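Local coordinates for heme-binding protein A (Haemophilus parasuis 29755, PDB 3TPA) that belongs to the family 5 extracellular solute-binding proteins and probably binds glutathione or a related small solute for uptake into the cell, at residues P18-P23 with D31-S36; N108-H112 with A170-L174; L264-L269 with F497-F502; L271-N277 with F405-G411. The protein carries 1 engineered substitution. All coordinates share one frame; numbering follows the deposited sequence. Where two conformers were deposited one is given.

Interaction 1: P18-P23 with D31-S36; sequences PMKLSP and DFNASS
D31 is turned onto the backbone of M19 and K20 by a chi1 of -75°, which sets CG opposite its own carbonyl carbon and beside its N. The carboxylate then faces the passing chain, one oxygen for each of two successive N-H groups. In this way the long loop between strand 9-14 and helix 36-39 is tied back on itself. M19 N gives a weak hydrogen bond to OD1 of D31 at 3.0 Å, bent to 128° at the hydrogen. K20 N gives a second weak one to OD2 of D31, also at 3.0 Å. The lysine ammonium stays apart from the carboxylate, with K20 NZ 6.2 Å from D31 OD2.

A water bridges the two segments. It donates to K20 O at 2.7 Å and, weakly, to D31 O, and it lies 2.6 Å from S35 OG. The hydroxyl reaches it with a chi1 of 57°, which places OG between the backbone N and carbonyl carbon of S35.

Apolar contacts run along the rest of the contact. The A34 methyl touches both the P18 ring and CD2 of L21, with the L21 CD2 to A34 CB distance at 3.7 Å. Next along the chain, P23 packs over CB of S36 and against S35. S22, between L21 and P23, points away, and its OG bonds to D183 and Y165. S36 OG bonds to D160. P23 also meets F32: its carbonyl lies at the ring edge, with P23 O 3.4 Å from F32 CE1.

Interaction 2: N108-H112 with A170-L174; sequences NHPYH and ADQLL
Y111 points its ring at the helix, with the hydroxyl leading and the CE1 side of the ring beside the methyl of A170. Y111 OH donates to A170 O at 2.8 Å. The donor lies in the carbonyl plane on a lone pair, at a C=O...O angle of 117°. The same oxygen also accepts the regular helix bond from L174 N, so two donors share it. The ring adds apolar contact: CE1 of Y111 is 3.8 Å from CB of A170. L174 comes to the ring obliquely. Its CD2 branch also reaches CB of P110 at 4.2 Å, a looser apolar touch.

The tyrosine is carried by a type I beta turn from H109 to H112. Y111 N donates to H109 ND1 at 3.1 Å, nearly in the imidazole plane, while P110 CD lies over one face of that ring. This fixes the H109 side chain within the turn that presents Y111.

The contact thus joins the loop after helix 94-105 to helix 167-175. F99 of helix 94-105 meets the Y111 ring edge-to-face and also touches A170, and L182 of helix 181-184 packs on both Y111 and A170.

Interaction 3: L264-L269 with F497-F502; sequences LEREGL and FVQNPF
P501 O, which lies against CG of L269, is gripped by two waters that both donate to it. One water is 2.7 Å from P501 O and also donates to E267 O. The other is 2.6 Å from P501 O and accepts from L269 N. The two segments run nearly the same way, their end-to-end directions 19° apart, yet no direct hydrogen bond passes between them. F497-F502 lies beside strand 261-276 without extending its sheet. L264, R266 and G268 instead bond through their backbones to strand 478-491.

R266 reaches over to P501. A chi1 of 62° places its CG between the backbone N and carbonyl carbon, and a bend at chi3 lays the guanidinium on the proline. CG of P501 stands over one face, 3.4 Å above the plane and toward its rim. At the guanidinium edge, R266 NH2 bonds to a third water, 3.0 Å away, which donates to Q499 O. NH2 also bonds to G49 O.

The side chains of Q499 and R266 run alongside one another, pointing opposite ways, with their flat groups 79° apart. OE1 of Q499 lies against the E265 peptide, 3.0 Å from E265 C, without a hydrogen bond to it. Its NE2 bonds to N486 O.

Leucines close both ends. CD1 of L264 meets the edge of the F497 ring, 3.6 Å from CD2 of F497. CD1 of L269 lies 3.6 Å from CE1 of F502. The polar link is thus carried by water, while leucine, proline, Q499 and the flat guanidinium supply the direct touch.

Interaction 4: L271-N277 with F405-G411; sequences LAYIGLN and FAAGTYG
Y410 packs tightly on the middle of the contact. Its CB lies over one face of the Y273 ring, a CH-pi contact 3.9 Å from the ring centroid. A chi1 of 61° sets CG of Y273 between its backbone N and carbonyl carbon, which brings the ring against Y410 CB. The Y410 ring then turns its edge to G275, with CD2 of Y410 3.6 Å from G275 N. G275 and G408 have no side chains, so the tyrosine ring can lie close over this part of the sheet. Y410 OH is hydrogen-bonded to OG1 of T400.

The backbones form an antiparallel strand pair inside the mixed sheet that also holds strands 351-356 and 478-491. Y273 with Y410 and G275 with G408 are hydrogen-bonded pairs. A272 with G411, I274 with T409 and L276 with A407 are non-hydrogen-bonded pairs. On the face of these last three pairs, I274, A407 and T409 meet helix 368-381.

N277 closes one end. Its ND2 donates to F405 O at 2.8 Å, and N277 N donates to A406 O. CB of N277 stands over a face of the F405 ring, 3.9 Å from its centroid, while OD1 bonds to T279.

The other end is looser. G411 is partly exposed there, and a water joins the two strands, 2.6 Å from Y273 OH and donating to G411 O at 2.8 Å.

In the fold
Interactions 3 and 4 share strand 261-276, and their segments adjoin in sequence. Their centres are 25 Å apart. Interaction 4 is nested inside the long loop closed by interaction 3. Interactions 1 and 2 come earlier in the chain, with centres 20 Å apart and no touch. Interactions 1 and 3 come within about 7 Å at their nearest atoms. The greatest separation, 44 Å between centres, is that of interactions 2 and 4, on opposite sides of the chain's centre. Interaction 1 follows strand 9-14, where C13 forms a disulfide with C241. Interactions 3 and 4 both involve the mixed sheet that contains strand 261-276, while 1 and 2 lie in other parts of the chain.

Interaction 1: P18-P23 with D31-S36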
loop_
_atom_site.group_PDB
_atom_site.type_symbol
_atom_site.label_atom_id
_atom_site.label_comp_id
_atom_site.label_asym_id
_atom_site.label_seq_id
_atom_site.Cartn_x
_atom_site.Cartn_y
_atom_site.Cartn_z
ATOM N N PRO A 18 -12.091 13.416 -5.692
ATOM C CA PRO A 18 -11.696 12.901 -4.370
ATOM C C PRO A 18 -12.792 13.132 -3.332
ATOM O O PRO A 18 -13.262 14.259 -3.171
ATOM C CB PRO A 18 -10.439 13.715 -4.025
ATOM C CG PRO A 18 -10.487 14.916 -4.913
ATOM C CD PRO A 18 -11.183 14.470 -6.174
ATOM N N MET A 19 -13.188 12.070 -2.642
ATOM C CA MET A 19 -14.256 12.144 -1.644
ATOM C C MET A 19 -13.858 12.941 -0.400
ATOM O O MET A 19 -14.615 13.786 0.079
ATOM C CB MET A 19 -14.703 10.732 -1.248
ATOM C CG MET A 19 -15.270 9.929 -2.412
ATOM S SD MET A 19 -16.810 10.630 -3.031
ATOM C CE MET A 19 -16.884 9.908 -4.674
ATOM N N LYS A 20 -12.662 12.680 0.117
ATOM C CA LYS A 20 -12.210 13.336 1.346
ATOM C C LYS A 20 -10.879 14.061 1.176
ATOM O O LYS A 20 -9.933 13.495 0.644
ATOM C CB LYS A 20 -12.124 12.298 2.469
ATOM C CG LYS A 20 -13.482 11.986 3.085
ATOM C CD LYS A 20 -13.499 10.617 3.713
ATOM C CE LYS A 20 -14.917 10.181 4.044
ATOM N NZ LYS A 20 -14.975 8.715 4.298
ATOM N N LEU A 21 -10.804 15.314 1.615
ATOM C CA LEU A 21 -9.535 16.049 1.577
ATOM C C LEU A 21 -8.836 16.086 2.942
ATOM O O LEU A 21 -8.162 17.061 3.291
ATOM C CB LEU A 21 -9.750 17.471 1.059
ATOM C CG LEU A 21 -10.218 17.564 -0.398
ATOM C CD1 LEU A 21 -10.670 18.965 -0.710
ATOM C CD2 LEU A 21 -9.124 17.113 -1.374
ATOM N N SER A 22 -9.014 15.019 3.711
ATOM C CA SER A 22 -8.443 14.929 5.052
ATOM C C SER A 22 -7.842 13.548 5.229
ATOM O O SER A 22 -8.578 12.582 5.413
ATOM C CB SER A 22 -9.522 15.167 6.110
ATOM O OG SER A 22 -9.053 14.909 7.433
ATOM N N PRO A 23 -6.502 13.446 5.158
ATOM C CA PRO A 23 -5.831 12.137 5.217
ATOM C C PRO A 23 -6.142 11.300 6.442
ATOM O O PRO A 23 -6.183 10.086 6.304
ATOM C CB PRO A 23 -4.324 12.480 5.178
ATOM C CG PRO A 23 -4.226 13.955 5.282
ATOM C CD PRO A 23 -5.554 14.536 4.876
ATOM N N ASP A 31 -7.594 9.382 -2.540
ATOM C CA ASP A 31 -7.831 10.730 -1.974
ATOM C C ASP A 31 -6.557 11.399 -1.464
ATOM O O ASP A 31 -6.474 12.607 -1.364
ATOM C CB ASP A 31 -8.796 10.668 -0.773
ATOM C CG ASP A 31 -10.247 10.458 -1.177
ATOM O OD1 ASP A 31 -10.563 10.599 -2.369
ATOM O OD2 ASP A 31 -11.079 10.170 -0.291
ATOM N N PHE A 32 -5.593 10.581 -1.072
ATOM C CA PHE A 32 -4.320 11.060 -0.539
ATOM C C PHE A 32 -3.596 11.953 -1.537
ATOM O O PHE A 32 -2.951 12.922 -1.165
ATOM C CB PHE A 32 -3.431 9.876 -0.166
ATOM C CG PHE A 32 -3.871 9.132 1.069
ATOM C CD1 PHE A 32 -4.479 9.787 2.125
ATOM C CD2 PHE A 32 -3.638 7.766 1.185
ATOM C CE1 PHE A 32 -4.867 9.081 3.292
ATOM C CE2 PHE A 32 -4.018 7.057 2.350
ATOM C CZ PHE A 32 -4.639 7.714 3.389
ATOM N N ASN A 33 -3.720 11.636 -2.820
ATOM C CA ASN A 33 -3.047 12.402 -3.854
ATOM C C ASN A 33 -3.513 13.864 -3.876
ATOM O O ASN A 33 -2.764 14.764 -4.265
ATOM C CB ASN A 33 -3.291 11.753 -5.225
ATOM C CG ASN A 33 -2.511 10.479 -5.398
ATOM O OD1 ASN A 33 -1.396 10.369 -4.900
ATOM N ND2 ASN A 33 -3.088 9.501 -6.096
ATOM N N ALA A 34 -4.761 14.086 -3.480
ATOM C CA ALA A 34 -5.353 15.427 -3.436
ATOM C C ALA A 34 -5.112 16.155 -2.113
ATOM O O ALA A 34 -5.372 17.345 -2.016
ATOM C CB ALA A 34 -6.849 15.339 -3.698
ATOM N N SER A 35 -4.649 15.445 -1.083
ATOM C CA SER A 35 -4.423 16.091 0.214
ATOM C C SER A 35 -3.002 15.901 0.773
ATOM O O SER A 35 -2.126 16.734 0.569
ATOM C CB SER A 35 -5.466 15.628 1.232
ATOM O OG SER A 35 -5.451 14.218 1.375
ATOM N N SER A 36 -2.775 14.796 1.466
ATOM C CA SER A 36 -1.504 14.551 2.134
ATOM C C SER A 36 -0.312 14.722 1.198
ATOM O O SER A 36 0.752 15.182 1.618
ATOM C CB SER A 36 -1.500 13.148 2.752
ATOM O OG SER A 36 -2.133 12.232 1.867
HETATM O O HOH W 1 -7.639 12.778 1.767
#

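Interaction 2: N108-H112 with A170-L174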
loop_
_atom_site.group_PDB
_atom_site.type_symbol
_atom_site.label_atom_id
_atom_site.label_comp_id
_atom_site.label_asym_id
_atom_site.label_seq_id
_atom_site.Cartn_x
_atom_site.Cartn_y
_atom_site.Cartn_z
ATOM N N ASN A 108 -12.096 9.940 23.186
ATOM C CA ASN A 108 -12.740 11.084 23.838
ATOM C C ASN A 108 -12.314 12.433 23.281
ATOM O O ASN A 108 -12.873 13.476 23.632
ATOM C CB ASN A 108 -12.492 11.037 25.350
ATOM C CG ASN A 108 -13.260 9.916 26.031
ATOM O OD1 ASN A 108 -14.274 9.462 25.522
ATOM N ND2 ASN A 108 -12.777 9.472 27.188
ATOM N N HIS A 109 -11.306 12.410 22.417
ATOM C CA HIS A 109 -10.762 13.639 21.855
ATOM C C HIS A 109 -11.893 14.398 21.197
ATOM O O HIS A 109 -12.738 13.784 20.554
ATOM C CB HIS A 109 -9.657 13.319 20.838
ATOM C CG HIS A 109 -8.784 14.492 20.514
ATOM N ND1 HIS A 109 -9.193 15.515 19.683
ATOM C CD2 HIS A 109 -7.537 14.814 20.927
ATOM C CE1 HIS A 109 -8.230 16.414 19.596
ATOM N NE2 HIS A 109 -7.213 16.016 20.344
ATOM N N PRO A 110 -11.950 15.731 21.401
ATOM C CA PRO A 110 -12.997 16.570 20.816
ATOM C C PRO A 110 -13.093 16.471 19.286
ATOM O O PRO A 110 -14.174 16.688 18.739
ATOM C CB PRO A 110 -12.571 17.986 21.221
ATOM C CG PRO A 110 -11.792 17.804 22.477
ATOM C CD PRO A 110 -11.070 16.496 22.303
ATOM N N TYR A 111 -11.997 16.179 18.595
ATOM C CA TYR A 111 -12.075 16.090 17.130
ATOM C C TYR A 111 -12.277 14.654 16.637
ATOM O O TYR A 111 -12.383 14.422 15.434
ATOM C CB TYR A 111 -10.843 16.728 16.461
ATOM C CG TYR A 111 -11.044 18.159 16.001
ATOM C CD1 TYR A 111 -10.873 19.235 16.878
ATOM C CD2 TYR A 111 -11.424 18.439 14.685
ATOM C CE1 TYR A 111 -11.061 20.544 16.445
ATOM C CE2 TYR A 111 -11.603 19.736 14.247
ATOM C CZ TYR A 111 -11.430 20.782 15.126
ATOM O OH TYR A 111 -11.619 22.065 14.670
ATOM N N HIS A 112 -12.358 13.702 17.564
ATOM C CA HIS A 112 -12.430 12.281 17.200
ATOM C C HIS A 112 -13.640 11.928 16.323
ATOM O O HIS A 112 -13.545 11.050 15.470
ATOM C CB HIS A 112 -12.415 11.390 18.451
ATOM C CG HIS A 112 -12.275 9.925 18.153
ATOM N ND1 HIS A 112 -11.052 9.324 17.946
ATOM C CD2 HIS A 112 -13.205 8.949 18.028
ATOM C CE1 HIS A 112 -11.231 8.033 17.712
ATOM N NE2 HIS A 112 -12.523 7.779 17.754
ATOM N N ALA A 170 -7.302 24.134 14.137
ATOM C CA ALA A 170 -8.340 23.283 14.727
ATOM C C ALA A 170 -8.981 23.943 15.965
ATOM O O ALA A 170 -10.203 23.907 16.143
ATOM C CB ALA A 170 -7.773 21.922 15.082
ATOM N N ASP A 171 -8.161 24.548 16.817
ATOM C CA ASP A 171 -8.699 25.266 17.967
ATOM C C ASP A 171 -9.639 26.371 17.504
ATOM O O ASP A 171 -10.750 26.504 18.021
ATOM C CB ASP A 171 -7.584 25.850 18.851
ATOM C CG ASP A 171 -6.848 24.787 19.649
ATOM O OD1 ASP A 171 -7.363 23.663 19.744
ATOM O OD2 ASP A 171 -5.760 25.078 20.186
ATOM N N GLN A 172 -9.191 27.159 16.525
ATOM C CA GLN A 172 -9.993 28.278 16.033
ATOM C C GLN A 172 -11.339 27.813 15.510
ATOM O O GLN A 172 -12.371 28.405 15.827
ATOM C CB GLN A 172 -9.275 29.058 14.922
ATOM C CG GLN A 172 -10.094 30.232 14.409
ATOM C CD GLN A 172 -9.506 30.891 13.171
ATOM O OE1 GLN A 172 -8.459 31.534 13.232
ATOM N NE2 GLN A 172 -10.186 30.738 12.039
ATOM N N LEU A 173 -11.323 26.755 14.702
ATOM C CA LEU A 173 -12.543 26.263 14.059
ATOM C C LEU A 173 -13.535 25.725 15.074
ATOM O O LEU A 173 -14.738 25.895 14.920
ATOM C CB LEU A 173 -12.230 25.188 13.020
ATOM C CG LEU A 173 -11.442 25.695 11.815
ATOM C CD1 LEU A 173 -10.893 24.526 11.004
ATOM C CD2 LEU A 173 -12.319 26.610 10.952
ATOM N N LEU A 174 -13.031 25.061 16.105
ATOM C CA LEU A 174 -13.901 24.512 17.139
ATOM C C LEU A 174 -14.597 25.685 17.825
ATOM O O LEU A 174 -15.826 25.725 17.942
ATOM C CB LEU A 174 -13.085 23.682 18.131
ATOM C CG LEU A 174 -13.843 22.683 19.008
ATOM C CD1 LEU A 174 -14.684 21.736 18.169
ATOM C CD2 LEU A 174 -12.853 21.912 19.872
#

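Interaction 3: L264-L269 with F497-F502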
loop_
_atom_site.group_PDB
_atom_site.type_symbol
_atom_site.label_atom_id
_atom_site.label_comp_id
_atom_site.label_asym_id
_atom_site.label_seq_id
_atom_site.Cartn_x
_atom_site.Cartn_y
_atom_site.Cartn_z
ATOM N N LEU A 264 5.926 5.572 -17.163
ATOM C CA LEU A 264 6.679 5.007 -16.042
ATOM C C LEU A 264 5.967 3.771 -15.476
ATOM O O LEU A 264 4.736 3.744 -15.376
ATOM C CB LEU A 264 6.860 6.048 -14.936
ATOM C CG LEU A 264 7.501 7.385 -15.312
ATOM C CD1 LEU A 264 7.477 8.345 -14.130
ATOM C CD2 LEU A 264 8.926 7.183 -15.809
ATOM N N GLU A 265 6.741 2.754 -15.093
ATOM C CA GLU A 265 6.170 1.538 -14.511
ATOM C C GLU A 265 7.065 0.950 -13.436
ATOM O O GLU A 265 8.277 1.138 -13.444
ATOM C CB GLU A 265 5.946 0.470 -15.580
ATOM C CG GLU A 265 7.211 0.097 -16.353
ATOM C CD GLU A 265 6.932 -0.947 -17.414
ATOM O OE1 GLU A 265 6.896 -0.591 -18.607
ATOM O OE2 GLU A 265 6.725 -2.122 -17.056
ATOM N N ARG A 266 6.442 0.239 -12.508
ATOM C CA ARG A 266 7.166 -0.555 -11.521
ATOM C C ARG A 266 6.194 -1.487 -10.806
ATOM O O ARG A 266 4.988 -1.276 -10.826
ATOM C CB ARG A 266 7.910 0.333 -10.530
ATOM C CG ARG A 266 7.028 1.232 -9.689
ATOM C CD ARG A 266 7.866 1.975 -8.657
ATOM N NE ARG A 266 8.381 1.051 -7.654
ATOM C CZ ARG A 266 9.367 1.322 -6.810
ATOM N NH1 ARG A 266 9.740 0.407 -5.935
ATOM N NH2 ARG A 266 9.975 2.499 -6.833
ATOM N N GLU A 267 6.721 -2.525 -10.186
ATOM C CA GLU A 267 5.892 -3.535 -9.529
ATOM C C GLU A 267 5.172 -2.937 -8.339
ATOM O O GLU A 267 5.721 -2.101 -7.630
ATOM C CB GLU A 267 6.764 -4.730 -9.119
ATOM C CG GLU A 267 7.478 -5.357 -10.322
ATOM C CD GLU A 267 8.385 -6.501 -9.933
ATOM O OE1 GLU A 267 9.043 -6.407 -8.883
ATOM O OE2 GLU A 267 8.440 -7.500 -10.672
ATOM N N GLY A 268 3.925 -3.349 -8.145
ATOM C CA GLY A 268 3.164 -2.912 -6.995
ATOM C C GLY A 268 3.635 -3.711 -5.793
ATOM O O GLY A 268 4.199 -4.784 -5.953
ATOM N N LEU A 269 3.410 -3.185 -4.599
ATOM C CA LEU A 269 3.748 -3.894 -3.362
ATOM C C LEU A 269 2.578 -4.782 -2.984
ATOM O O LEU A 269 1.881 -4.535 -2.001
ATOM C CB LEU A 269 4.050 -2.893 -2.247
ATOM C CG LEU A 269 5.094 -1.840 -2.626
ATOM C CD1 LEU A 269 5.234 -0.774 -1.536
ATOM C CD2 LEU A 269 6.447 -2.464 -2.949
ATOM N N PHE A 497 9.652 13.711 -12.125
ATOM C CA PHE A 497 8.658 12.913 -11.417
ATOM C C PHE A 497 9.269 11.563 -11.128
ATOM O O PHE A 497 9.842 10.946 -12.015
ATOM C CB PHE A 497 7.397 12.713 -12.257
ATOM C CG PHE A 497 6.313 11.930 -11.548
ATOM C CD1 PHE A 497 5.328 12.585 -10.832
ATOM C CD2 PHE A 497 6.297 10.539 -11.585
ATOM C CE1 PHE A 497 4.335 11.879 -10.171
ATOM C CE2 PHE A 497 5.298 9.827 -10.936
ATOM C CZ PHE A 497 4.314 10.504 -10.217
ATOM N N VAL A 498 9.141 11.105 -9.888
ATOM C CA VAL A 498 9.636 9.791 -9.495
ATOM C C VAL A 498 8.461 8.932 -9.049
ATOM O O VAL A 498 7.665 9.345 -8.214
ATOM C CB VAL A 498 10.649 9.893 -8.342
ATOM C CG1 VAL A 498 11.124 8.505 -7.916
ATOM C CG2 VAL A 498 11.827 10.773 -8.737
ATOM N N GLN A 499 8.336 7.741 -9.623
ATOM C CA GLN A 499 7.211 6.887 -9.288
ATOM C C GLN A 499 7.374 6.440 -7.846
ATOM O O GLN A 499 8.469 6.107 -7.414
ATOM C CB GLN A 499 7.154 5.678 -10.225
ATOM C CG GLN A 499 5.777 5.352 -10.725
ATOM C CD GLN A 499 5.748 4.093 -11.557
ATOM O OE1 GLN A 499 6.761 3.673 -12.105
ATOM N NE2 GLN A 499 4.584 3.476 -11.645
ATOM N N ASN A 500 6.272 6.444 -7.108
ATOM C CA ASN A 500 6.257 6.113 -5.692
ATOM C C ASN A 500 5.835 4.648 -5.536
ATOM O O ASN A 500 4.837 4.233 -6.105
ATOM C CB ASN A 500 5.284 7.066 -4.980
ATOM C CG ASN A 500 5.081 6.737 -3.508
ATOM O OD1 ASN A 500 5.181 5.584 -3.089
ATOM N ND2 ASN A 500 4.777 7.758 -2.718
ATOM N N PRO A 501 6.595 3.854 -4.759
ATOM C CA PRO A 501 6.290 2.421 -4.604
ATOM C C PRO A 501 4.851 2.167 -4.134
ATOM O O PRO A 501 4.239 1.154 -4.477
ATOM C CB PRO A 501 7.280 1.962 -3.524
ATOM C CG PRO A 501 8.370 2.967 -3.527
ATOM C CD PRO A 501 7.708 4.277 -3.893
ATOM N N PHE A 502 4.308 3.096 -3.360
ATOM C CA PHE A 502 2.948 2.947 -2.826
ATOM C C PHE A 502 1.872 3.367 -3.817
ATOM O O PHE A 502 0.688 3.148 -3.586
ATOM C CB PHE A 502 2.819 3.699 -1.502
ATOM C CG PHE A 502 3.820 3.250 -0.481
ATOM C CD1 PHE A 502 3.640 2.056 0.193
ATOM C CD2 PHE A 502 4.955 3.997 -0.223
ATOM C CE1 PHE A 502 4.569 1.612 1.135
ATOM C CE2 PHE A 502 5.893 3.575 0.719
ATOM C CZ PHE A 502 5.708 2.366 1.394
HETATM O O HOH W 2 10.419 4.948 -8.563
HETATM O O HOH W 3 4.439 0.238 -7.026
HETATM O O HOH W 4 2.271 -0.589 -4.402
#

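Interaction 4: L271-N277 with F405-G411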
loop_
_atom_site.group_PDB
_atom_site.type_symbol
_atom_site.label_atom_id
_atom_site.label_comp_id
_atom_site.label_asym_id
_atom_site.label_seq_id
_atom_site.Cartn_x
_atom_site.Cartn_y
_atom_site.Cartn_z
ATOM N N LEU A 271 0.665 -9.040 -3.924
ATOM C CA LEU A 271 0.886 -10.424 -4.346
ATOM C C LEU A 271 -0.446 -11.057 -4.667
ATOM O O LEU A 271 -1.389 -10.976 -3.876
ATOM C CB LEU A 271 1.545 -11.244 -3.228
ATOM C CG LEU A 271 1.752 -12.751 -3.511
ATOM C CD1 LEU A 271 2.726 -12.949 -4.669
ATOM C CD2 LEU A 271 2.246 -13.528 -2.246
ATOM N N ALA A 272 -0.531 -11.672 -5.840
ATOM C CA ALA A 272 -1.698 -12.457 -6.199
ATOM C C ALA A 272 -1.234 -13.881 -6.072
ATOM O O ALA A 272 -0.161 -14.219 -6.553
ATOM C CB ALA A 272 -2.119 -12.168 -7.634
ATOM N N TYR A 273 -2.023 -14.722 -5.418
ATOM C CA TYR A 273 -1.574 -16.086 -5.144
ATOM C C TYR A 273 -2.746 -17.038 -5.142
ATOM O O TYR A 273 -3.888 -16.618 -5.093
ATOM C CB TYR A 273 -0.854 -16.160 -3.794
ATOM C CG TYR A 273 -1.702 -15.765 -2.608
ATOM C CD1 TYR A 273 -2.447 -16.711 -1.911
ATOM C CD2 TYR A 273 -1.757 -14.441 -2.179
ATOM C CE1 TYR A 273 -3.216 -16.356 -0.814
ATOM C CE2 TYR A 273 -2.514 -14.080 -1.075
ATOM C CZ TYR A 273 -3.243 -15.036 -0.402
ATOM O OH TYR A 273 -4.013 -14.672 0.673
ATOM N N ILE A 274 -2.454 -18.331 -5.168
ATOM C CA ILE A 274 -3.476 -19.334 -4.935
ATOM C C ILE A 274 -3.337 -19.744 -3.470
ATOM O O ILE A 274 -2.295 -20.237 -3.057
ATOM C CB ILE A 274 -3.287 -20.559 -5.845
ATOM C CG1 ILE A 274 -3.339 -20.178 -7.328
ATOM C CG2 ILE A 274 -4.310 -21.652 -5.517
ATOM C CD1 ILE A 274 -4.696 -19.565 -7.790
ATOM N N GLY A 275 -4.379 -19.536 -2.674
ATOM C CA GLY A 275 -4.335 -19.918 -1.272
ATOM C C GLY A 275 -4.680 -21.393 -1.203
ATOM O O GLY A 275 -5.485 -21.865 -1.994
ATOM N N LEU A 276 -4.053 -22.121 -0.281
ATOM C CA LEU A 276 -4.383 -23.521 -0.052
ATOM C C LEU A 276 -4.689 -23.738 1.421
ATOM O O LEU A 276 -3.871 -23.433 2.296
ATOM C CB LEU A 276 -3.217 -24.413 -0.474
ATOM C CG LEU A 276 -2.764 -24.318 -1.933
ATOM C CD1 LEU A 276 -1.487 -25.161 -2.170
ATOM C CD2 LEU A 276 -3.887 -24.769 -2.850
ATOM N N ASN A 277 -5.862 -24.280 1.708
ATOM C CA ASN A 277 -6.247 -24.515 3.093
ATOM C C ASN A 277 -5.509 -25.725 3.630
ATOM O O ASN A 277 -5.899 -26.855 3.366
ATOM C CB ASN A 277 -7.735 -24.758 3.162
ATOM C CG ASN A 277 -8.225 -24.921 4.562
ATOM O OD1 ASN A 277 -7.448 -25.171 5.482
ATOM N ND2 ASN A 277 -9.531 -24.780 4.741
ATOM N N PHE A 405 -12.883 -23.048 2.599
ATOM C CA PHE A 405 -12.383 -23.222 1.237
ATOM C C PHE A 405 -11.339 -24.322 1.187
ATOM O O PHE A 405 -10.838 -24.777 2.236
ATOM C CB PHE A 405 -11.767 -21.922 0.711
ATOM C CG PHE A 405 -10.376 -21.668 1.219
ATOM C CD1 PHE A 405 -9.294 -21.678 0.351
ATOM C CD2 PHE A 405 -10.150 -21.455 2.567
ATOM C CE1 PHE A 405 -8.000 -21.453 0.814
ATOM C CE2 PHE A 405 -8.867 -21.239 3.043
ATOM C CZ PHE A 405 -7.787 -21.233 2.158
ATOM N N ALA A 406 -11.033 -24.749 -0.042
ATOM C CA ALA A 406 -9.949 -25.685 -0.326
ATOM C C ALA A 406 -8.791 -24.913 -0.964
ATOM O O ALA A 406 -7.754 -24.675 -0.328
ATOM C CB ALA A 406 -10.436 -26.792 -1.270
ATOM N N ALA A 407 -8.978 -24.537 -2.230
ATOM C CA ALA A 407 -8.057 -23.643 -2.933
ATOM C C ALA A 407 -8.801 -22.370 -3.329
ATOM O O ALA A 407 -10.025 -22.375 -3.425
ATOM C CB ALA A 407 -7.485 -24.323 -4.182
ATOM N N GLY A 408 -8.070 -21.289 -3.576
ATOM C CA GLY A 408 -8.700 -20.062 -4.029
ATOM C C GLY A 408 -7.738 -19.034 -4.587
ATOM O O GLY A 408 -6.513 -19.121 -4.411
ATOM N N THR A 409 -8.323 -18.032 -5.239
ATOM C CA THR A 409 -7.586 -16.949 -5.871
ATOM C C THR A 409 -7.666 -15.735 -4.969
ATOM O O THR A 409 -8.730 -15.133 -4.816
ATOM C CB THR A 409 -8.194 -16.561 -7.234
ATOM O OG1 THR A 409 -9.575 -16.240 -7.060
ATOM C CG2 THR A 409 -8.065 -17.698 -8.245
ATOM N N TYR A 410 -6.531 -15.368 -4.388
ATOM C CA TYR A 410 -6.492 -14.305 -3.404
ATOM C C TYR A 410 -5.382 -13.318 -3.744
ATOM O O TYR A 410 -4.520 -13.585 -4.600
ATOM C CB TYR A 410 -6.264 -14.907 -2.001
ATOM C CG TYR A 410 -7.307 -15.948 -1.622
ATOM C CD1 TYR A 410 -8.611 -15.569 -1.296
ATOM C CD2 TYR A 410 -6.998 -17.305 -1.617
ATOM C CE1 TYR A 410 -9.574 -16.513 -0.952
ATOM C CE2 TYR A 410 -7.950 -18.259 -1.261
ATOM C CZ TYR A 410 -9.234 -17.857 -0.933
ATOM O OH TYR A 410 -10.184 -18.796 -0.583
ATOM N N GLY A 411 -5.409 -12.177 -3.072
ATOM C CA GLY A 411 -4.379 -11.176 -3.246
ATOM C C GLY A 411 -4.131 -10.446 -1.941
ATOM O O GLY A 411 -4.999 -10.394 -1.062
HETATM O O HOH W 5 -4.439 -12.106 1.070
#